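Local coordinates for C protein alpha-antigen (Streptococcus agalactiae, PDB 1YWM) that may play a role in virulence and immunity as a wall-anchored surface protein, of which this chain is the N-terminal domain, at residues Val70-Thr75 with Arg89-Tyr94; Gly39-Asp44 with Val114-Thr119; Asp128-Val133 with Val176-Leu181; Asp44-Lys49 with Asp122-Arg127; Thr27-Ile32 with Leu58-Gln63. All blocks are in the same frame, centred on the assembly; numbering follows the deposited sequence.

Contact 1: residues Val70-Thr75 with Arg89-Tyr94; sequences VFRQGT and RASLTY
Val70 pairs with Thr93, and Arg72 with Ser91, through two pairs of backbone hydrogen bonds that tie strand 66-73 antiparallel to strand 88-97. In the first pair the Val70 N to Thr93 O bond measures 2.9 Å; in the second, Ser91 N is 3.0 Å from Arg72 O. Between them, Phe71 and Leu92 form a non-hydrogen-bonded pair, and Phe71 CA also makes a CH...O contact of 3.2 Å to Ser91 O.

Among the apolar groups, Phe71 and Leu92 lie side by side and point the same way, Phe71 CE2 resting 3.7 Å from Leu92 CD1. On the other face Ser91 OG sits 3.3 Å from Arg72 CB, put there by a chi1 of 74° that wedges OG between its own N and carbonyl carbon.

Water adds to the polar set: one molecule donates to Val70 O and also bonds Ser91 OG and Thr93 OG1. Phe71 packs further on Leu118 and Ile43, as expected of core-facing residues of an antiparallel strand pair in the mixed sheet of the fibronectin-like beta sandwich.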
# COMPACT_ATOMS: atom_id res chain seq x y z
N VAL A 70 -13.02 1.19 12.85
CA VAL A 70 -13.70 2.38 12.38
C VAL A 70 -12.61 3.25 11.84
O VAL A 70 -11.60 3.47 12.51
CB VAL A 70 -14.43 3.22 13.52
CG1 VAL A 70 -15.30 4.33 12.84
CG2 VAL A 70 -15.28 2.35 14.39
N PHE A 71 -12.82 3.73 10.62
CA PHE A 71 -11.91 4.71 10.03
C PHE A 71 -12.52 6.09 10.23
O PHE A 71 -13.75 6.25 10.19
CB PHE A 71 -11.78 4.47 8.50
CG PHE A 71 -11.08 3.18 8.14
CD1 PHE A 71 -11.80 2.10 7.64
CD2 PHE A 71 -9.70 3.07 8.25
CE1 PHE A 71 -11.16 0.91 7.26
CE2 PHE A 71 -9.04 1.86 7.89
CZ PHE A 71 -9.78 0.79 7.39
N ARG A 72 -11.67 7.09 10.41
CA ARG A 72 -12.12 8.47 10.37
C ARG A 72 -11.26 9.16 9.32
O ARG A 72 -10.03 9.12 9.40
CB ARG A 72 -11.83 9.11 11.73
CG ARG A 72 -12.12 10.58 11.76
CD ARG A 72 -13.56 10.86 11.84
NE ARG A 72 -13.86 12.29 11.87
CZ ARG A 72 -15.09 12.77 11.79
NH1 ARG A 72 -16.12 11.91 11.73
NH2 ARG A 72 -15.31 14.10 11.80
N GLN A 73 -11.92 9.79 8.36
CA GLN A 73 -11.24 10.51 7.29
C GLN A 73 -12.10 11.70 6.91
O GLN A 73 -13.29 11.54 6.64
CB GLN A 73 -11.09 9.61 6.07
CG GLN A 73 -10.30 10.31 4.96
CD GLN A 73 -10.08 9.40 3.79
OE1 GLN A 73 -10.91 8.54 3.51
NE2 GLN A 73 -8.97 9.60 3.11
N GLY A 74 -11.51 12.89 6.87
CA GLY A 74 -12.30 14.09 6.64
C GLY A 74 -13.33 14.26 7.76
O GLY A 74 -12.97 14.19 8.95
N THR A 75 -14.59 14.42 7.39
CA THR A 75 -15.68 14.58 8.36
C THR A 75 -16.53 13.32 8.45
O THR A 75 -17.70 13.38 8.88
CB THR A 75 -16.60 15.75 7.94
OG1 THR A 75 -17.12 15.48 6.63
CG2 THR A 75 -15.81 17.06 7.77
N ARG A 89 -4.12 11.26 4.82
CA ARG A 89 -4.01 10.88 6.22
C ARG A 89 -5.42 10.64 6.81
O ARG A 89 -6.39 11.31 6.44
CB ARG A 89 -3.29 11.97 7.02
CG ARG A 89 -2.93 11.54 8.43
CD ARG A 89 -2.45 12.68 9.32
NE ARG A 89 -1.19 12.37 10.02
CZ ARG A 89 -0.00 12.30 9.43
NH1 ARG A 89 0.11 12.50 8.12
NH2 ARG A 89 1.08 12.02 10.14
N ALA A 90 -5.50 9.68 7.71
CA ALA A 90 -6.79 9.30 8.30
C ALA A 90 -6.43 8.62 9.61
O ALA A 90 -5.27 8.63 10.03
CB ALA A 90 -7.54 8.36 7.35
N SER A 91 -7.42 8.01 10.26
CA SER A 91 -7.13 7.20 11.42
C SER A 91 -7.89 5.89 11.31
O SER A 91 -8.90 5.77 10.55
CB SER A 91 -7.49 7.93 12.72
OG SER A 91 -8.91 7.96 12.89
N LEU A 92 -7.35 4.91 12.01
CA LEU A 92 -7.88 3.56 12.10
C LEU A 92 -7.97 3.27 13.60
O LEU A 92 -6.99 3.45 14.34
CB LEU A 92 -6.96 2.56 11.37
CG LEU A 92 -7.16 1.04 11.62
CD1 LEU A 92 -8.60 0.51 11.36
CD2 LEU A 92 -6.16 0.21 10.82
N THR A 93 -9.17 2.88 14.05
CA THR A 93 -9.36 2.58 15.47
C THR A 93 -10.02 1.22 15.59
O THR A 93 -10.91 0.93 14.82
CB THR A 93 -10.29 3.61 16.11
OG1 THR A 93 -9.70 4.91 16.01
CG2 THR A 93 -10.41 3.35 17.64
N TYR A 94 -9.59 0.42 16.56
CA TYR A 94 -10.24 -0.83 16.85
C TYR A 94 -10.95 -0.61 18.19
O TYR A 94 -10.31 -0.31 19.20
CB TYR A 94 -9.20 -1.93 16.97
CG TYR A 94 -8.52 -2.20 15.64
CD1 TYR A 94 -9.09 -3.09 14.72
CD2 TYR A 94 -7.37 -1.50 15.29
CE1 TYR A 94 -8.46 -3.34 13.46
CE2 TYR A 94 -6.73 -1.73 14.04
CZ TYR A 94 -7.29 -2.65 13.15
OH TYR A 94 -6.65 -2.90 11.94
O HOH W 1 -10.64 5.92 13.50
O HOH W 2 -7.25 11.89 4.02
O HOH W 3 -8.47 13.01 8.28

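Contact 2: residues Gly39-Asp44 with Val114-Thr119; sequences GNAYID and VSVALT
Ala41 and Tyr42 run alongside Leu118 and Thr119 in parallel register, the two strand segments making an angle of 30°. This is the parallel pairing in the mixed sheet of the beta sandwich, and three backbone bonds hold it. Ala41 uses both its polar atoms: its N donates to Ala117 O at 2.8 Å, nearly straight at 170°, while its O accepts from Thr119 N. Ile43 N then returns to Thr119 O at 3.1 Å.

On the buried face Ala41 CB touches Val116 CG1 and Leu118 CD1, each 3.9 Å away. Leu118 brings CD1 across to Ile43 as well, their side chains crossing obliquely. Leu92 of the adjacent strand 88-97 and Phe71 of strand 66-73, one strand further on, continue this apolar face, touching Ala41 and Ile43 respectively.

The other face belongs to Tyr42 and Thr119, which lie side by side and point the same way. Tyr42 has CG anti to its carbonyl carbon (chi1 -67°); CD2 of its ring lies 3.5 Å from Thr119 CB, and the ring meets the threonine obliquely. One water bridges Gly39 O and Ala117 N near the start of the pairing. A second donates to Ala41 O and bonds Thr119 OG1 at 2.7 Å, lying off-centre above one face of the Tyr42 ring.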
# COMPACT_ATOMS: atom_id res chain seq x y z
N GLY A 39 4.76 1.04 13.72
CA GLY A 39 3.55 1.12 14.52
C GLY A 39 2.42 1.91 13.88
O GLY A 39 1.41 2.17 14.52
N ASN A 40 2.60 2.29 12.61
CA ASN A 40 1.58 2.98 11.85
C ASN A 40 0.97 2.08 10.78
O ASN A 40 1.59 1.08 10.37
CB ASN A 40 2.17 4.22 11.20
CG ASN A 40 2.77 5.15 12.20
OD1 ASN A 40 2.32 5.20 13.35
ND2 ASN A 40 3.82 5.85 11.80
N ALA A 41 -0.24 2.41 10.35
CA ALA A 41 -0.89 1.61 9.34
C ALA A 41 -0.85 2.28 7.98
O ALA A 41 -0.85 3.51 7.87
CB ALA A 41 -2.33 1.25 9.73
N TYR A 42 -0.88 1.44 6.95
CA TYR A 42 -0.95 1.88 5.55
C TYR A 42 -1.87 0.97 4.80
O TYR A 42 -1.81 -0.24 4.99
CB TYR A 42 0.42 1.71 4.87
CG TYR A 42 1.47 2.61 5.42
CD1 TYR A 42 2.10 2.32 6.64
CD2 TYR A 42 1.88 3.74 4.71
CE1 TYR A 42 3.07 3.17 7.16
CE2 TYR A 42 2.88 4.57 5.21
CZ TYR A 42 3.46 4.28 6.43
OH TYR A 42 4.46 5.10 6.92
N ILE A 43 -2.68 1.55 3.92
CA ILE A 43 -3.63 0.78 3.11
C ILE A 43 -3.58 1.35 1.69
O ILE A 43 -3.65 2.57 1.50
CB ILE A 43 -5.06 0.91 3.70
CG1 ILE A 43 -5.15 0.11 5.02
CG2 ILE A 43 -6.12 0.45 2.69
CD1 ILE A 43 -6.55 0.26 5.76
N ASP A 44 -3.44 0.45 0.73
CA ASP A 44 -3.37 0.81 -0.69
C ASP A 44 -4.75 0.51 -1.27
O ASP A 44 -5.20 -0.64 -1.20
CB ASP A 44 -2.30 -0.07 -1.35
CG ASP A 44 -2.05 0.29 -2.80
OD1 ASP A 44 -2.79 1.11 -3.41
OD2 ASP A 44 -1.10 -0.24 -3.38
N VAL A 114 -7.99 0.92 20.36
CA VAL A 114 -6.61 0.93 19.87
C VAL A 114 -6.58 1.84 18.67
O VAL A 114 -7.19 1.53 17.67
CB VAL A 114 -6.11 -0.46 19.50
CG1 VAL A 114 -4.62 -0.40 18.99
CG2 VAL A 114 -6.21 -1.43 20.71
N SER A 115 -5.91 2.98 18.81
CA SER A 115 -5.87 4.01 17.78
C SER A 115 -4.56 3.88 17.02
O SER A 115 -3.51 3.75 17.64
CB SER A 115 -5.90 5.39 18.43
OG SER A 115 -7.01 5.49 19.29
N VAL A 116 -4.64 3.91 15.69
CA VAL A 116 -3.48 3.76 14.81
C VAL A 116 -3.48 4.91 13.77
O VAL A 116 -4.49 5.15 13.11
CB VAL A 116 -3.51 2.38 14.05
CG1 VAL A 116 -2.16 2.04 13.52
CG2 VAL A 116 -4.01 1.20 14.97
N ALA A 117 -2.37 5.62 13.63
CA ALA A 117 -2.24 6.59 12.53
C ALA A 117 -2.30 5.79 11.21
O ALA A 117 -1.76 4.68 11.16
CB ALA A 117 -0.91 7.29 12.62
N LEU A 118 -2.97 6.34 10.21
CA LEU A 118 -3.26 5.64 8.95
C LEU A 118 -2.85 6.52 7.76
O LEU A 118 -3.18 7.70 7.70
CB LEU A 118 -4.75 5.29 8.83
CG LEU A 118 -5.20 4.70 7.48
CD1 LEU A 118 -4.40 3.37 7.26
CD2 LEU A 118 -6.73 4.45 7.47
N THR A 119 -2.16 5.91 6.81
CA THR A 119 -1.85 6.56 5.54
C THR A 119 -2.57 5.81 4.43
O THR A 119 -2.37 4.61 4.28
CB THR A 119 -0.32 6.43 5.30
OG1 THR A 119 0.36 7.24 6.25
CG2 THR A 119 0.07 7.04 3.89
O HOH W 4 0.08 4.73 15.04
O HOH W 5 0.72 5.84 8.57

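Contact 3: residues Asp128-Val133 with Val176-Leu181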
# COMPACT_ATOMS: atom_id res chain seq x y z
N ASP A 128 -0.81 0.66 -13.60
CA ASP A 128 -1.23 0.74 -14.99
C ASP A 128 -0.10 1.28 -15.84
O ASP A 128 0.18 0.74 -16.91
CB ASP A 128 -2.41 1.72 -15.14
CG ASP A 128 -3.71 1.12 -14.69
OD1 ASP A 128 -3.77 -0.11 -14.50
OD2 ASP A 128 -4.72 1.83 -14.51
N LYS A 129 0.52 2.35 -15.38
CA LYS A 129 1.67 2.93 -16.09
C LYS A 129 2.79 1.91 -16.29
O LYS A 129 3.40 1.81 -17.37
CB LYS A 129 2.19 4.18 -15.37
CG LYS A 129 3.17 5.00 -16.19
CD LYS A 129 2.49 5.56 -17.46
CE LYS A 129 3.32 6.61 -18.18
NZ LYS A 129 4.72 6.14 -18.46
N ILE A 130 3.11 1.19 -15.23
CA ILE A 130 4.12 0.17 -15.33
C ILE A 130 3.78 -0.87 -16.40
O ILE A 130 4.66 -1.26 -17.17
CB ILE A 130 4.37 -0.53 -13.96
CG1 ILE A 130 5.13 0.41 -13.00
CG2 ILE A 130 5.16 -1.86 -14.19
CD1 ILE A 130 5.14 -0.10 -11.51
N GLU A 131 2.52 -1.31 -16.45
CA GLU A 131 2.13 -2.32 -17.45
C GLU A 131 2.18 -1.74 -18.86
O GLU A 131 2.54 -2.44 -19.81
CB GLU A 131 0.72 -2.91 -17.17
CG GLU A 131 0.67 -3.82 -15.92
CD GLU A 131 1.80 -4.85 -15.88
OE1 GLU A 131 2.55 -4.92 -14.86
OE2 GLU A 131 1.94 -5.59 -16.90
N GLU A 132 1.86 -0.46 -19.00
CA GLU A 132 1.92 0.19 -20.32
C GLU A 132 3.37 0.28 -20.83
O GLU A 132 3.63 -0.00 -22.03
CB GLU A 132 1.27 1.56 -20.27
CG GLU A 132 -0.23 1.47 -19.96
CD GLU A 132 -0.85 2.79 -19.54
OE1 GLU A 132 -2.08 2.82 -19.38
OE2 GLU A 132 -0.11 3.79 -19.33
N VAL A 133 4.30 0.62 -19.95
CA VAL A 133 5.72 0.70 -20.35
C VAL A 133 6.26 -0.71 -20.62
O VAL A 133 7.04 -0.92 -21.55
CB VAL A 133 6.59 1.45 -19.31
CG1 VAL A 133 8.09 1.45 -19.69
CG2 VAL A 133 6.06 2.88 -19.12
N VAL A 176 6.80 9.22 -12.08
CA VAL A 176 7.81 10.00 -12.78
C VAL A 176 9.01 9.11 -13.11
O VAL A 176 9.51 9.17 -14.24
CB VAL A 176 8.28 11.27 -11.98
CG1 VAL A 176 9.46 11.98 -12.72
CG2 VAL A 176 7.13 12.23 -11.76
N GLU A 177 9.50 8.32 -12.14
CA GLU A 177 10.59 7.39 -12.44
C GLU A 177 10.26 6.45 -13.62
O GLU A 177 11.16 6.12 -14.43
CB GLU A 177 10.99 6.58 -11.19
CG GLU A 177 11.64 7.41 -10.09
CD GLU A 177 11.90 6.62 -8.81
OE1 GLU A 177 11.96 5.38 -8.89
OE2 GLU A 177 12.03 7.23 -7.73
N VAL A 178 9.01 5.99 -13.68
CA VAL A 178 8.57 5.04 -14.71
C VAL A 178 8.56 5.75 -16.07
O VAL A 178 8.99 5.19 -17.08
CB VAL A 178 7.19 4.42 -14.37
CG1 VAL A 178 6.58 3.64 -15.58
CG2 VAL A 178 7.34 3.43 -13.17
N ASN A 179 8.05 6.99 -16.09
CA ASN A 179 8.07 7.78 -17.32
C ASN A 179 9.48 7.99 -17.84
O ASN A 179 9.72 7.93 -19.08
CB ASN A 179 7.48 9.17 -17.09
CG ASN A 179 6.05 9.14 -16.67
OD1 ASN A 179 5.33 8.20 -16.98
ND2 ASN A 179 5.60 10.19 -15.97
N GLU A 180 10.41 8.26 -16.92
CA GLU A 180 11.83 8.42 -17.24
C GLU A 180 12.49 7.14 -17.73
O GLU A 180 13.27 7.17 -18.71
CB GLU A 180 12.61 9.01 -16.05
CG GLU A 180 12.29 10.48 -15.80
CD GLU A 180 12.61 11.36 -17.02
OE1 GLU A 180 13.72 11.21 -17.58
OE2 GLU A 180 11.74 12.17 -17.43
N LEU A 181 12.22 6.01 -17.07
CA LEU A 181 12.69 4.70 -17.56
C LEU A 181 12.28 4.43 -19.01
O LEU A 181 13.07 3.92 -19.82
CB LEU A 181 12.17 3.54 -16.67
CG LEU A 181 12.91 3.30 -15.34
CD1 LEU A 181 12.02 2.44 -14.38
CD2 LEU A 181 14.27 2.63 -15.58
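Val178 reaches from helix 168-182 into the surface of helix 124-137, and its two methyl groups meet different partners there. CG1 stands anti to the backbone N (chi1 168°) and lies 3.7 Å from Val133 CG2. The two valines slide past each other in opposite directions. The same CG1 also touches the aliphatic part of Lys129 at its CG, again with the side chains running antiparallel. CG2 faces another neighbour: it sits 3.7 Å from Ile130 CG1, and here the two side chains cross at about a right angle.

Chi1 of -168° sets Lys129 CG anti to its backbone N, where it meets Val178; beyond CG the chain bends at chi2 and chi4, and NZ ends beside Asn179, whose side chain the lysine crosses at about a right angle. Lys129 NZ is modelled as donating to Asn179 OD1, but the oxygen is placed too close to the lysine and the detail of this bond is doubtful. The ammonium group also bonds a glycerol molecule, probably from the crystallisation liquor.

Helix 144-163 completes the core: its Ile157 touches both Ile130 and Val178, while Val150 and Leu154 pack on Val133. The two segments have axes 9.9 Å apart and only 7° from parallel. They are the first and third members of the antiparallel three-helix bundle, whose middle helix runs the other way.

Contact 4: residues Asp44-Lys49 with Asp122-Arg127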
# COMPACT_ATOMS: atom_id res chain seq x y z
N ASP A 44 -3.44 0.45 0.73
CA ASP A 44 -3.37 0.81 -0.69
C ASP A 44 -4.75 0.51 -1.27
O ASP A 44 -5.20 -0.64 -1.20
CB ASP A 44 -2.30 -0.07 -1.35
CG ASP A 44 -2.05 0.29 -2.80
OD1 ASP A 44 -2.79 1.11 -3.41
OD2 ASP A 44 -1.10 -0.24 -3.38
N LEU A 45 -5.42 1.53 -1.78
CA LEU A 45 -6.78 1.34 -2.32
C LEU A 45 -6.79 0.35 -3.49
O LEU A 45 -7.81 -0.28 -3.75
CB LEU A 45 -7.39 2.66 -2.75
CG LEU A 45 -7.54 3.71 -1.63
CD1 LEU A 45 -8.21 4.95 -2.15
CD2 LEU A 45 -8.41 3.11 -0.52
N TYR A 46 -5.64 0.18 -4.16
CA TYR A 46 -5.54 -0.87 -5.18
C TYR A 46 -5.89 -2.23 -4.58
O TYR A 46 -6.68 -3.02 -5.17
CB TYR A 46 -4.12 -0.88 -5.78
CG TYR A 46 -3.87 -2.03 -6.73
CD1 TYR A 46 -3.21 -3.16 -6.30
CD2 TYR A 46 -4.31 -1.98 -8.07
CE1 TYR A 46 -2.98 -4.24 -7.17
CE2 TYR A 46 -4.07 -3.06 -8.96
CZ TYR A 46 -3.41 -4.17 -8.49
OH TYR A 46 -3.15 -5.24 -9.31
N ASP A 47 -5.31 -2.49 -3.41
CA ASP A 47 -5.52 -3.73 -2.66
C ASP A 47 -6.94 -3.82 -2.15
O ASP A 47 -7.55 -4.90 -2.20
CB ASP A 47 -4.57 -3.84 -1.46
CG ASP A 47 -3.11 -3.97 -1.85
OD1 ASP A 47 -2.26 -3.86 -0.93
OD2 ASP A 47 -2.73 -4.19 -3.02
N VAL A 48 -7.47 -2.69 -1.68
CA VAL A 48 -8.88 -2.64 -1.24
C VAL A 48 -9.86 -3.02 -2.33
O VAL A 48 -10.77 -3.81 -2.12
CB VAL A 48 -9.25 -1.27 -0.69
CG1 VAL A 48 -10.71 -1.25 -0.25
CG2 VAL A 48 -8.36 -0.96 0.50
N LYS A 49 -9.68 -2.45 -3.51
CA LYS A 49 -10.59 -2.74 -4.60
C LYS A 49 -10.54 -4.21 -5.03
O LYS A 49 -11.52 -4.71 -5.55
CB LYS A 49 -10.36 -1.77 -5.75
CG LYS A 49 -10.83 -0.36 -5.37
CD LYS A 49 -11.13 0.52 -6.58
CE LYS A 49 -11.95 1.75 -6.16
NZ LYS A 49 -11.20 2.63 -5.18
N ASP A 122 -2.76 4.99 -3.17
CA ASP A 122 -3.37 4.23 -4.24
C ASP A 122 -2.31 4.04 -5.31
O ASP A 122 -1.92 5.03 -5.95
CB ASP A 122 -4.54 4.99 -4.84
CG ASP A 122 -5.36 4.14 -5.76
OD1 ASP A 122 -4.94 3.01 -6.09
OD2 ASP A 122 -6.48 4.51 -6.15
N SER A 123 -1.87 2.80 -5.48
CA SER A 123 -0.86 2.49 -6.51
C SER A 123 -1.50 2.17 -7.90
O SER A 123 -0.79 1.83 -8.84
CB SER A 123 0.02 1.34 -6.05
OG SER A 123 -0.74 0.14 -5.94
N THR A 124 -2.82 2.32 -8.03
CA THR A 124 -3.52 1.90 -9.25
C THR A 124 -2.93 2.51 -10.55
O THR A 124 -2.66 1.78 -11.52
CB THR A 124 -5.04 2.19 -9.15
OG1 THR A 124 -5.62 1.36 -8.12
CG2 THR A 124 -5.75 1.72 -10.43
N THR A 125 -2.76 3.82 -10.57
CA THR A 125 -2.27 4.46 -11.80
C THR A 125 -0.80 4.10 -12.07
O THR A 125 -0.41 3.87 -13.22
CB THR A 125 -2.46 5.95 -11.70
OG1 THR A 125 -3.88 6.21 -11.65
CG2 THR A 125 -2.00 6.61 -13.02
N LEU A 126 0.01 4.09 -11.01
CA LEU A 126 1.38 3.61 -11.14
C LEU A 126 1.40 2.21 -11.75
O LEU A 126 2.18 1.94 -12.68
CB LEU A 126 2.10 3.62 -9.79
CG LEU A 126 3.51 3.01 -9.66
CD1 LEU A 126 4.50 3.77 -10.59
CD2 LEU A 126 3.96 3.14 -8.19
N ARG A 127 0.55 1.32 -11.24
CA ARG A 127 0.59 -0.06 -11.73
C ARG A 127 0.17 -0.15 -13.21
O ARG A 127 0.75 -0.91 -13.98
CB ARG A 127 -0.29 -0.97 -10.87
CG ARG A 127 0.36 -1.31 -9.50
CD ARG A 127 -0.65 -2.07 -8.56
NE ARG A 127 -0.05 -2.32 -7.25
CZ ARG A 127 0.87 -3.24 -6.99
NH1 ARG A 127 1.34 -3.36 -5.76
NH2 ARG A 127 1.33 -4.06 -7.95
O HOH W 6 -0.13 -2.60 -3.29
O HOH W 7 -8.58 2.69 -6.49
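One face of the Tyr46 ring carries Arg127: its CD sits over the ring centre, 3.3 Å from the centroid, in a CH-pi contact, and its guanidinium lies flat against the ring, the planes 17° apart. Thr124 OG1 lies in plane at the ring edge, 3.6 Å from Tyr46 CD2. Arg127 stays extended from CG to NE, and its NE donates to Ser123 OG, consistent with a held stack.

Ser123 OG in turn donates to the syn lone pair of Asp44 OD2 at 2.6 Å. The other carboxylate oxygen, Asp44 OD1, is gripped from opposite faces of its plane by Ser123 N at 2.8 Å and Tyr46 N at 3.1 Å. Asp44 is the N-cap of helix 45-49, and the latter is its capping bond. Asp122 OD1 accepts from Thr124 N, an Asx turn at the start of helix 124-137, and from Thr124 OG1 as well. It also lies 3.9 Å from Asp44 OD1, a proximity of like charges that the surrounding donors and nearby Arg127 probably ease.

A water links Asp44 OD2, Asp47 OD2 and Arg127 NH1. Arg127 also makes a salt bridge to Asp162 of helix 144-163. Through Tyr46 and Asp44 the short helix 45-49, which follows strand 40-44, meets the end of the three-helix bundle where strand 113-121 gives way to helix 124-137.

Contact 5: residues Thr27-Ile32 with Leu58-Gln63; sequences TLNTSI and LIVLEQ
Thr27 O accepts from Val60 N at 2.6 Å, the shortest polar bond between the two segments. The return bond from Thr27 N to Val60 O measures 2.9 Å and completes an antiparallel hydrogen-bonded pair. Two residues on, Asn29 N donates to Leu58 O at 2.7 Å.

Beyond the pairing the chain turns back. Asn29 centres an inverse gamma turn and opens a type I turn ending at Ile32. Its OD1 accepts from Ser31 OG at 2.8 Å and more weakly from Ser31 N, bracing the turn.

The side chains of Thr27 and Val60 lie side by side, pointing the same way, with Thr27 CG2 3.9 Å from Val60 CB. That methyl lies between the backbone N and the carbonyl carbon of Thr27, whose OG1 bonds Ser19 O. The side chains of Leu28 and Ile59 diverge from each other and cross at about a right angle, yet Leu28 CD1 touches Ile59 CG2. At the end of the turn, Ile32 CG2 packs 3.8 Å from Leu58 CD2, again at about a right angle.

This small two-stranded sheet packs against the larger one: Leu58 and Ile59 press on Tyr94 of strand 88-97, and Ile59 also reaches Ala67 of strand 66-73.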
# COMPACT_ATOMS: atom_id res chain seq x y z
N THR A 27 -3.62 -6.13 20.26
CA THR A 27 -2.32 -5.59 19.92
C THR A 27 -2.09 -5.62 18.40
O THR A 27 -2.53 -6.52 17.69
CB THR A 27 -1.19 -6.32 20.71
OG1 THR A 27 0.07 -5.69 20.43
CG2 THR A 27 -1.00 -7.73 20.23
N LEU A 28 -1.38 -4.61 17.92
CA LEU A 28 -1.14 -4.44 16.49
C LEU A 28 -0.26 -5.58 15.99
O LEU A 28 0.75 -5.88 16.62
CB LEU A 28 -0.46 -3.10 16.26
CG LEU A 28 -0.79 -2.28 15.03
CD1 LEU A 28 -2.28 -2.08 14.91
CD2 LEU A 28 -0.05 -0.94 15.08
N ASN A 29 -0.66 -6.23 14.90
CA ASN A 29 0.15 -7.28 14.28
C ASN A 29 1.26 -6.71 13.36
O ASN A 29 1.08 -6.57 12.15
CB ASN A 29 -0.75 -8.25 13.50
CG ASN A 29 -0.03 -9.52 13.08
OD1 ASN A 29 1.19 -9.65 13.23
ND2 ASN A 29 -0.78 -10.47 12.54
N THR A 30 2.42 -6.41 13.94
CA THR A 30 3.52 -5.76 13.21
C THR A 30 4.24 -6.67 12.19
O THR A 30 5.11 -6.20 11.42
CB THR A 30 4.55 -5.19 14.19
OG1 THR A 30 4.90 -6.20 15.14
CG2 THR A 30 3.94 -4.07 15.05
N SER A 31 3.87 -7.94 12.18
CA SER A 31 4.39 -8.91 11.21
C SER A 31 3.82 -8.71 9.79
O SER A 31 4.38 -9.21 8.80
CB SER A 31 4.13 -10.32 11.71
OG SER A 31 2.86 -10.79 11.30
N ILE A 32 2.69 -8.01 9.69
CA ILE A 32 2.06 -7.71 8.41
C ILE A 32 2.71 -6.43 7.86
O ILE A 32 2.11 -5.33 7.84
CB ILE A 32 0.52 -7.65 8.55
CG1 ILE A 32 0.02 -9.00 9.09
CG2 ILE A 32 -0.12 -7.39 7.21
CD1 ILE A 32 -1.46 -9.07 9.37
N LEU A 58 -5.08 -7.11 11.08
CA LEU A 58 -3.93 -6.30 11.48
C LEU A 58 -3.77 -6.24 12.98
O LEU A 58 -2.83 -5.63 13.49
CB LEU A 58 -4.02 -4.89 10.88
CG LEU A 58 -4.24 -4.83 9.35
CD1 LEU A 58 -4.39 -3.37 8.87
CD2 LEU A 58 -3.05 -5.51 8.65
N ILE A 59 -4.68 -6.89 13.71
CA ILE A 59 -4.56 -6.91 15.16
C ILE A 59 -4.66 -8.32 15.72
O ILE A 59 -5.22 -9.21 15.07
CB ILE A 59 -5.61 -6.02 15.82
CG1 ILE A 59 -7.02 -6.43 15.36
CG2 ILE A 59 -5.29 -4.55 15.58
CD1 ILE A 59 -8.01 -6.35 16.48
N VAL A 60 -4.11 -8.50 16.92
CA VAL A 60 -4.22 -9.78 17.60
C VAL A 60 -5.07 -9.56 18.85
O VAL A 60 -4.80 -8.68 19.66
CB VAL A 60 -2.82 -10.35 17.97
CG1 VAL A 60 -2.95 -11.61 18.82
CG2 VAL A 60 -2.01 -10.63 16.72
N LEU A 61 -6.11 -10.38 18.99
CA LEU A 61 -7.07 -10.24 20.08
C LEU A 61 -6.94 -11.38 21.07
O LEU A 61 -6.79 -12.55 20.68
CB LEU A 61 -8.48 -10.28 19.55
CG LEU A 61 -9.09 -9.01 19.02
CD1 LEU A 61 -10.24 -9.45 18.16
CD2 LEU A 61 -9.54 -8.14 20.21
N GLU A 62 -7.03 -11.01 22.33
CA GLU A 62 -7.14 -11.96 23.43
C GLU A 62 -8.45 -12.75 23.33
O GLU A 62 -9.47 -12.24 22.82
CB GLU A 62 -7.07 -11.20 24.76
CG GLU A 62 -5.68 -11.13 25.36
CD GLU A 62 -5.56 -10.10 26.48
OE1 GLU A 62 -6.54 -9.87 27.24
OE2 GLU A 62 -4.45 -9.52 26.61
N GLN A 63 -8.41 -13.99 23.80
CA GLN A 63 -9.61 -14.83 23.85
C GLN A 63 -10.70 -14.11 24.66
O GLN A 63 -10.42 -13.47 25.67
CB GLN A 63 -9.29 -16.20 24.47
CG GLN A 63 -10.36 -17.27 24.25
CD GLN A 63 -11.34 -17.39 25.43
OE1 GLN A 63 -12.49 -17.82 25.25
NE2 GLN A 63 -10.89 -17.02 26.63

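Contacts 1 and 2 share the large sheet: strands 88-97 and 113-121 are neighbours in it, with Leu92 O 2.7 Å from Val116 N, and Phe71 CE2 packs 3.6 Å from Ile43 CD1. Contact 5 packs its small sheet on this sheet, Leu28 CD1 lying 3.7 Å from Val116 CG2. Contact 4 shares Asp44 with contact 2 and forms the junction to the helices, where Leu126 CD1 meets Val178 CG2 of contact 3 at 3.9 Å. Contacts 3 and 5 are far apart, their centres about 36 Å from each other. The bound dithiol touches Phe97 on strand 88-97, beyond the part used by contact 1, and Thr66 on strand 66-73.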